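Local coordinates for protein branched-chain-amino-acid aminotransferase (Deinococcus radiodurans, PDB 3UYY) that probably catalyses the pyridoxal-phosphate-dependent exchange of amino groups between leucine, isoleucine or valine and 2-oxoglutarate in branched-chain amino-acid metabolism, at residues Q73-G78 with P146-V151; A98-M103 with S261-I266; S265-S270 with C302-V307. All coordinates share one frame; numbering follows the deposited sequence.

Interaction 1 of 3, residues Q73-G78 with P146-V151; sequences QQCFEG and PFVIGV
Q73 and G150 begin, and E77 and P146 end, a run of four backbone hydrogen bonds between two antiparallel strands. G150 N gives an almost straight bond to Q73 O (3.1 Å, 171°). In the middle C75 and V148 form a hydrogen-bonded pair, C75 N reaching V148 O at 3.2 Å and V148 N returning to C75 O at 3.0 Å; V148 O also receives the CA-H of Q74. C75 SG and V148 CB meet at 4.2 Å on the face without phenylalanines, turned to helix 94-107. E77 N binds P146 O at 2.8 Å. Proline has no N-H to return; P146 CD sits 3.1 Å from E77 O instead.

Q74-I149 and F76-F147 are non-hydrogen-bonded pairs. F76 makes its backbone bond to K202, and F147 and I149 make theirs to S166 and I164 of strand 162-172. Close backbones bring the CB atoms of F76 and F147 within 3.5 Å, but both rings stand up from the sheet, CG lying between the backbone N and the carbonyl carbon (chi1 72° and 65°). I149 CG2 meets the F147 ring at its edge.

Buried polar ends are satisfied too: Q73 binds L108 O, T159, T67 and A160; Q74 binds G72 and A68 of the second subunit; E77 OE1 forms a salt bridge with R100. Glycine suits position 150, because a CB there would run into Q73 OE1. The pairing belongs to the antiparallel sheet of the N-terminal domain of fold-type IV aminotransferases, with the F76 side chain about 6 Å from PLP and in cation-pi contact with R145.

Interaction 2 of 3, residues A98-M103 with S261-I266; sequences AARMRM and SILPSI. With PLP (pyridoxal-5'-phosphate), chain D.
R100 runs straight out from its helix toward P264, with CG and CD both extended (chi1 -169°, chi2 173°), and then bends at chi3 (62°) to set its guanidinium beside the 261-266 loop and the cofactor phosphate. NH1 donates to P264 O at 3.0 Å, the oxygen lying near the guanidinium plane although the donor stands above the carbonyl plane, and to PLP O2P at 2.7 Å. NH2 is held mainly by its salt bridge to E77 OE1 and adds only a weak bond to O2P, which also receives I266 N at 2.8 Å. These bonds hold the group's orientation, while I266 CG1 lies over one face, toward the rim. The R100 chain crosses L263 at about a right angle, with CD1 set obliquely against the guanidinium. An alanine in place of R100 is likely to leave E77 without its charge mate, O2P without its cationic donor and P264 O without its N-H. P264 centres an inverse gamma turn. L263 CB lies over a face of the pyridine, 3.6 Å from PLP N1. M103 CE, poorly ordered, touches P264 CG at 4.0 Å. Helix 94-107, lying against strands 74-83 and 141-151, is thus joined to the loop leading from strand 253-257 into helix 266-276.

Interaction 3 of 3, residues S265-S270 with C302-V307; sequences SITKYS and CGTAAV. With PLP (pyridoxal-5'-phosphate), chain D.
A phosphate-binding cup at the N-terminus of helix 266-276 is closed here by the loop after strand 296-302, with T267 and T304 side by side at the phosphate, one reaching O3P and the other O1P. Of the phosphate oxygens, O3P takes three donors from the helix start: T267 N at 2.8 Å, T267 OG1 at 2.8 Å and S265 OG at 2.5 Å. S265 is the N-cap; its OG, anti to the backbone N (chi1 174°), donates to O3P while accepting from K268 N at 3.0 Å, so a single hydroxyl serves both helix and cofactor. The loop grips O1P in the same manner, T304 N at 2.8 Å and T304 OG1 at 2.7 Å. Threonine and serine suit these places because a short hydroxyl can act together with backbone N-H groups. The positive end of the helix dipole would probably help to stabilise the phosphate's negative charge. Near the threonines G303 keeps the chain slim, since a CB there would crowd PLP C5A, and T267 CG2 lies over its backbone. T304, A305 and A306 also bind L-glutamate, so this loop serves cofactor and substrate alike. At the end of strand 296-302, the C302 sulfur packs on the first turn of the helix, SG lying 3.7 Å from K268 CB.

The three contacts adjoin one another, and interactions 2 and 3 both touch the PLP phosphate. Interaction 1 is tied to interaction 2 by the salt bridge from E77 OE1 to R100 NH2 (2.9 Å), and V148 CG2 and C75 SG pack on M101 of the same helix; their centres lie about 13 Å apart. Interactions 2 and 3, centres about 11 Å apart, share S265 and I266, and P264 CB touches Y269 CE1 at 3.9 Å. R100 reaches the phosphate from the N-terminal side, the helix start and the 302-307 loop from the other domain, and Y207 OH also bonds to PLP. Interaction 1, about 20 Å from interaction 3 between centres, places G78 O in packing contact with T304 OG1, 3.5 Å away.

Interaction 1 of 3, residues Q73-G78 with P146-V151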
# COMPACT_ATOMS: atom_id res chain seq x y z
N GLN B 73 3.53 5.53 -2.16
CA GLN B 73 4.29 5.58 -3.40
C GLN B 73 5.69 5.10 -3.05
O GLN B 73 6.57 5.88 -2.67
CB GLN B 73 4.29 7.00 -3.99
CG GLN B 73 4.78 7.05 -5.44
CD GLN B 73 4.57 8.40 -6.13
OE1 GLN B 73 4.84 9.46 -5.56
NE2 GLN B 73 4.09 8.36 -7.37
N GLN B 74 5.88 3.80 -3.17
CA GLN B 74 7.14 3.17 -2.82
C GLN B 74 7.22 1.76 -3.42
O GLN B 74 6.22 1.06 -3.54
CB GLN B 74 7.22 3.06 -1.29
CG GLN B 74 6.26 1.99 -0.74
CD GLN B 74 6.03 2.06 0.77
OE1 GLN B 74 5.74 1.04 1.41
NE2 GLN B 74 6.13 3.26 1.34
N CYS B 75 8.42 1.33 -3.77
CA CYS B 75 8.61 -0.01 -4.29
C CYS B 75 10.02 -0.40 -3.85
O CYS B 75 10.83 0.47 -3.51
CB CYS B 75 8.50 -0.02 -5.82
SG CYS B 75 9.78 0.90 -6.70
N PHE B 76 10.31 -1.69 -3.85
CA PHE B 76 11.64 -2.10 -3.45
C PHE B 76 12.07 -3.43 -4.09
O PHE B 76 11.30 -4.09 -4.78
CB PHE B 76 11.69 -2.21 -1.93
CG PHE B 76 10.93 -3.37 -1.37
CD1 PHE B 76 11.52 -4.64 -1.30
CD2 PHE B 76 9.63 -3.20 -0.89
CE1 PHE B 76 10.83 -5.71 -0.76
CE2 PHE B 76 8.93 -4.27 -0.35
CZ PHE B 76 9.53 -5.54 -0.28
N GLU B 77 13.32 -3.81 -3.86
CA GLU B 77 13.83 -5.05 -4.40
C GLU B 77 14.64 -5.77 -3.33
O GLU B 77 14.95 -5.21 -2.27
CB GLU B 77 14.72 -4.78 -5.62
CG GLU B 77 13.96 -4.60 -6.93
CD GLU B 77 13.21 -5.85 -7.34
OE1 GLU B 77 13.75 -6.97 -7.14
OE2 GLU B 77 12.09 -5.73 -7.87
N GLY B 78 14.95 -7.03 -3.62
CA GLY B 78 15.73 -7.84 -2.70
C GLY B 78 16.54 -8.82 -3.51
O GLY B 78 16.00 -9.47 -4.42
N PRO B 146 17.32 -2.52 -2.24
CA PRO B 146 17.23 -1.28 -3.04
C PRO B 146 15.77 -0.84 -2.99
O PRO B 146 14.86 -1.68 -2.94
CB PRO B 146 17.61 -1.74 -4.45
CG PRO B 146 18.32 -3.05 -4.24
CD PRO B 146 17.56 -3.68 -3.11
N PHE B 147 15.52 0.47 -2.99
CA PHE B 147 14.14 0.96 -2.97
C PHE B 147 14.01 2.41 -3.44
O PHE B 147 14.98 3.15 -3.48
CB PHE B 147 13.51 0.81 -1.58
CG PHE B 147 14.16 1.65 -0.51
CD1 PHE B 147 15.43 1.34 -0.04
CD2 PHE B 147 13.50 2.75 0.02
CE1 PHE B 147 16.02 2.11 0.96
CE2 PHE B 147 14.08 3.52 1.02
CZ PHE B 147 15.35 3.20 1.49
N VAL B 148 12.79 2.78 -3.81
CA VAL B 148 12.52 4.13 -4.29
C VAL B 148 11.25 4.69 -3.64
O VAL B 148 10.21 4.03 -3.62
CB VAL B 148 12.31 4.13 -5.82
CG1 VAL B 148 12.26 5.57 -6.33
CG2 VAL B 148 13.41 3.34 -6.51
N ILE B 149 11.34 5.91 -3.12
CA ILE B 149 10.18 6.52 -2.49
C ILE B 149 9.88 7.94 -2.97
O ILE B 149 10.78 8.73 -3.26
CB ILE B 149 10.31 6.48 -0.94
CG1 ILE B 149 11.53 7.28 -0.44
CG2 ILE B 149 10.38 5.02 -0.48
CD1 ILE B 149 12.86 6.59 -0.60
N GLY B 150 8.59 8.26 -3.09
CA GLY B 150 8.21 9.59 -3.51
C GLY B 150 8.33 10.53 -2.32
O GLY B 150 7.80 10.24 -1.24
N VAL B 151 9.02 11.65 -2.51
CA VAL B 151 9.20 12.59 -1.42
C VAL B 151 8.92 14.03 -1.85
O VAL B 151 8.37 14.25 -2.92
CB VAL B 151 10.62 12.47 -0.85
CG1 VAL B 151 10.84 11.05 -0.34
CG2 VAL B 151 11.65 12.79 -1.92

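Interaction 2 of 3, residues A98-M103 with S261-I266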
# COMPACT_ATOMS: atom_id res chain seq x y z
N ALA B 98 16.57 -5.21 -11.53
CA ALA B 98 16.47 -3.86 -12.09
C ALA B 98 15.29 -3.82 -13.06
O ALA B 98 14.59 -2.82 -13.14
CB ALA B 98 17.75 -3.48 -12.79
N ALA B 99 15.09 -4.91 -13.80
CA ALA B 99 13.98 -4.97 -14.75
C ALA B 99 12.64 -4.96 -14.00
O ALA B 99 11.72 -4.25 -14.38
CB ALA B 99 14.08 -6.24 -15.61
N ARG B 100 12.53 -5.77 -12.94
CA ARG B 100 11.29 -5.80 -12.19
C ARG B 100 11.03 -4.46 -11.47
O ARG B 100 9.90 -3.96 -11.46
CB ARG B 100 11.29 -6.96 -11.18
CG ARG B 100 9.92 -7.21 -10.53
CD ARG B 100 9.92 -8.47 -9.67
NE ARG B 100 10.85 -8.41 -8.55
CZ ARG B 100 11.21 -9.46 -7.81
NH1 ARG B 100 10.71 -10.66 -8.08
NH2 ARG B 100 12.08 -9.32 -6.83
N MET B 101 12.07 -3.85 -10.91
CA MET B 101 11.88 -2.57 -10.22
C MET B 101 11.34 -1.52 -11.17
O MET B 101 10.52 -0.68 -10.81
CB MET B 101 13.19 -2.07 -9.62
CG MET B 101 12.99 -0.77 -8.86
SD MET B 101 14.06 -0.63 -7.43
CE MET B 101 15.44 0.20 -8.17
N ARG B 102 11.83 -1.58 -12.39
CA ARG B 102 11.43 -0.68 -13.45
C ARG B 102 9.92 -0.87 -13.67
O ARG B 102 9.18 0.08 -13.85
CB ARG B 102 12.23 -1.04 -14.70
CG ARG B 102 12.22 -0.05 -15.83
CD ARG B 102 13.30 -0.47 -16.83
NE ARG B 102 14.58 -0.58 -16.13
CZ ARG B 102 15.49 -1.52 -16.35
NH1 ARG B 102 15.27 -2.46 -17.26
NH2 ARG B 102 16.60 -1.53 -15.65
N MET B 103 9.46 -2.11 -13.63
CA MET B 103 8.04 -2.36 -13.83
C MET B 103 7.26 -1.81 -12.63
O MET B 103 6.18 -1.23 -12.78
CB MET B 103 7.83 -3.86 -14.02
CG MET B 103 6.44 -4.26 -14.44
SD MET B 103 5.44 -4.69 -13.02
CE MET B 103 5.85 -6.44 -12.84
N SER B 261 -1.86 -11.20 -10.83
CA SER B 261 -1.76 -10.60 -9.50
C SER B 261 -0.68 -11.16 -8.58
O SER B 261 -0.57 -10.75 -7.42
CB SER B 261 -3.12 -10.66 -8.79
OG SER B 261 -3.58 -11.99 -8.66
N ILE B 262 0.13 -12.10 -9.07
CA ILE B 262 1.21 -12.62 -8.24
C ILE B 262 2.50 -11.94 -8.65
O ILE B 262 2.63 -11.47 -9.78
CB ILE B 262 1.38 -14.15 -8.36
CG1 ILE B 262 1.77 -14.52 -9.79
CG2 ILE B 262 0.09 -14.84 -7.92
CD1 ILE B 262 2.18 -15.96 -9.96
N LEU B 263 3.44 -11.87 -7.72
CA LEU B 263 4.72 -11.22 -7.99
C LEU B 263 5.56 -12.11 -8.90
O LEU B 263 5.63 -13.32 -8.69
CB LEU B 263 5.46 -10.99 -6.66
CG LEU B 263 6.67 -10.04 -6.58
CD1 LEU B 263 7.82 -10.60 -7.39
CD2 LEU B 263 6.28 -8.65 -7.09
N PRO B 264 6.17 -11.53 -9.95
CA PRO B 264 6.99 -12.38 -10.83
C PRO B 264 8.35 -12.65 -10.18
O PRO B 264 9.34 -11.94 -10.39
CB PRO B 264 7.06 -11.57 -12.13
CG PRO B 264 6.91 -10.14 -11.66
CD PRO B 264 5.86 -10.24 -10.59
N SER B 265 8.36 -13.69 -9.35
CA SER B 265 9.52 -14.16 -8.60
C SER B 265 10.72 -14.52 -9.48
O SER B 265 10.60 -15.34 -10.40
CB SER B 265 9.11 -15.37 -7.76
OG SER B 265 10.21 -15.98 -7.10
N ILE B 266 11.86 -13.92 -9.18
CA ILE B 266 13.09 -14.17 -9.93
C ILE B 266 13.58 -15.60 -9.64
O ILE B 266 14.16 -16.26 -10.51
CB ILE B 266 14.22 -13.20 -9.51
CG1 ILE B 266 13.79 -11.74 -9.76
CG2 ILE B 266 15.52 -13.58 -10.22
CD1 ILE B 266 13.54 -11.39 -11.21
N1 PLP D . 6.32 -12.97 -3.74
C2 PLP D . 6.33 -12.04 -2.72
C2A PLP D . 4.98 -11.46 -2.27
C3 PLP D . 7.58 -11.67 -2.15
O3 PLP D . 7.60 -10.76 -1.15
C4 PLP D . 8.81 -12.26 -2.63
C4A PLP D . 10.17 -11.80 -1.94
C5 PLP D . 8.72 -13.24 -3.73
C6 PLP D . 7.47 -13.57 -4.25
C5A PLP D . 9.87 -13.96 -4.37
O4P PLP D . 10.50 -13.24 -5.38
P PLP D . 12.04 -13.42 -5.65
O1P PLP D . 12.81 -13.04 -4.48
O2P PLP D . 12.27 -12.42 -6.83
O3P PLP D . 12.27 -14.79 -6.20

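Interaction 3 of 3, residues S265-S270 with C302-V307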
# COMPACT_ATOMS: atom_id res chain seq x y z
N SER B 265 8.36 -13.69 -9.35
CA SER B 265 9.52 -14.16 -8.60
C SER B 265 10.72 -14.52 -9.48
O SER B 265 10.60 -15.34 -10.40
CB SER B 265 9.11 -15.37 -7.76
OG SER B 265 10.21 -15.98 -7.10
N ILE B 266 11.86 -13.92 -9.18
CA ILE B 266 13.09 -14.17 -9.93
C ILE B 266 13.58 -15.60 -9.64
O ILE B 266 14.16 -16.26 -10.51
CB ILE B 266 14.22 -13.20 -9.51
CG1 ILE B 266 13.79 -11.74 -9.76
CG2 ILE B 266 15.52 -13.58 -10.22
CD1 ILE B 266 13.54 -11.39 -11.21
N THR B 267 13.34 -16.05 -8.42
CA THR B 267 13.73 -17.38 -7.99
C THR B 267 12.82 -18.40 -8.67
O THR B 267 13.25 -19.51 -8.99
CB THR B 267 13.62 -17.53 -6.43
OG1 THR B 267 14.40 -16.50 -5.79
CG2 THR B 267 14.11 -18.91 -5.97
N LYS B 268 11.57 -18.01 -8.90
CA LYS B 268 10.59 -18.89 -9.55
C LYS B 268 10.95 -19.11 -11.02
O LYS B 268 10.95 -20.23 -11.51
CB LYS B 268 9.17 -18.32 -9.42
CG LYS B 268 8.06 -19.18 -10.04
CD LYS B 268 7.87 -18.91 -11.52
CE LYS B 268 7.32 -17.50 -11.84
NZ LYS B 268 5.87 -17.26 -11.51
N TYR B 269 11.28 -18.03 -11.73
CA TYR B 269 11.67 -18.19 -13.12
C TYR B 269 12.96 -18.98 -13.21
O TYR B 269 13.14 -19.78 -14.12
CB TYR B 269 11.82 -16.83 -13.80
CG TYR B 269 10.48 -16.26 -14.19
CD1 TYR B 269 9.99 -15.10 -13.61
CD2 TYR B 269 9.68 -16.92 -15.12
CE1 TYR B 269 8.73 -14.61 -13.95
CE2 TYR B 269 8.42 -16.44 -15.47
CZ TYR B 269 7.95 -15.28 -14.88
OH TYR B 269 6.72 -14.80 -15.23
N SER B 270 13.86 -18.78 -12.25
CA SER B 270 15.12 -19.51 -12.25
C SER B 270 14.86 -21.01 -12.05
O SER B 270 15.49 -21.86 -12.70
CB SER B 270 16.03 -19.00 -11.14
OG SER B 270 16.27 -17.61 -11.30
N CYS B 302 9.00 -20.47 -2.99
CA CYS B 302 10.31 -20.02 -3.42
C CYS B 302 10.48 -18.50 -3.43
O CYS B 302 9.52 -17.76 -3.63
CB CYS B 302 10.62 -20.61 -4.81
SG CYS B 302 9.64 -19.92 -6.17
N GLY B 303 11.71 -18.04 -3.20
CA GLY B 303 11.99 -16.62 -3.19
C GLY B 303 13.42 -16.33 -2.77
O GLY B 303 14.11 -17.23 -2.29
N THR B 304 13.89 -15.10 -2.95
CA THR B 304 15.25 -14.74 -2.56
C THR B 304 15.51 -15.05 -1.09
O THR B 304 16.52 -15.67 -0.74
CB THR B 304 15.53 -13.23 -2.82
OG1 THR B 304 15.47 -12.96 -4.22
CG2 THR B 304 16.92 -12.84 -2.32
N ALA B 305 14.60 -14.63 -0.22
CA ALA B 305 14.77 -14.88 1.20
C ALA B 305 14.59 -16.36 1.49
O ALA B 305 15.38 -16.97 2.22
CB ALA B 305 13.76 -14.08 2.00
N ALA B 306 13.55 -16.94 0.90
CA ALA B 306 13.24 -18.35 1.11
C ALA B 306 14.21 -19.33 0.45
O ALA B 306 14.64 -20.30 1.09
CB ALA B 306 11.81 -18.63 0.65
N VAL B 307 14.55 -19.09 -0.81
CA VAL B 307 15.42 -19.99 -1.55
C VAL B 307 14.82 -21.37 -1.31
O VAL B 307 15.45 -22.26 -0.76
CB VAL B 307 16.86 -19.98 -1.01
CG1 VAL B 307 17.76 -20.83 -1.89
CG2 VAL B 307 17.37 -18.55 -0.94
N1 PLP D . 6.32 -12.97 -3.74
C2 PLP D . 6.33 -12.04 -2.72
C2A PLP D . 4.98 -11.46 -2.27
C3 PLP D . 7.58 -11.67 -2.15
O3 PLP D . 7.60 -10.76 -1.15
C4 PLP D . 8.81 -12.26 -2.63
C4A PLP D . 10.17 -11.80 -1.94
C5 PLP D . 8.72 -13.24 -3.73
C6 PLP D . 7.47 -13.57 -4.25
C5A PLP D . 9.87 -13.96 -4.37
O4P PLP D . 10.50 -13.24 -5.38
P PLP D . 12.04 -13.42 -5.65
O1P PLP D . 12.81 -13.04 -4.48
O2P PLP D . 12.27 -12.42 -6.83
O3P PLP D . 12.27 -14.79 -6.20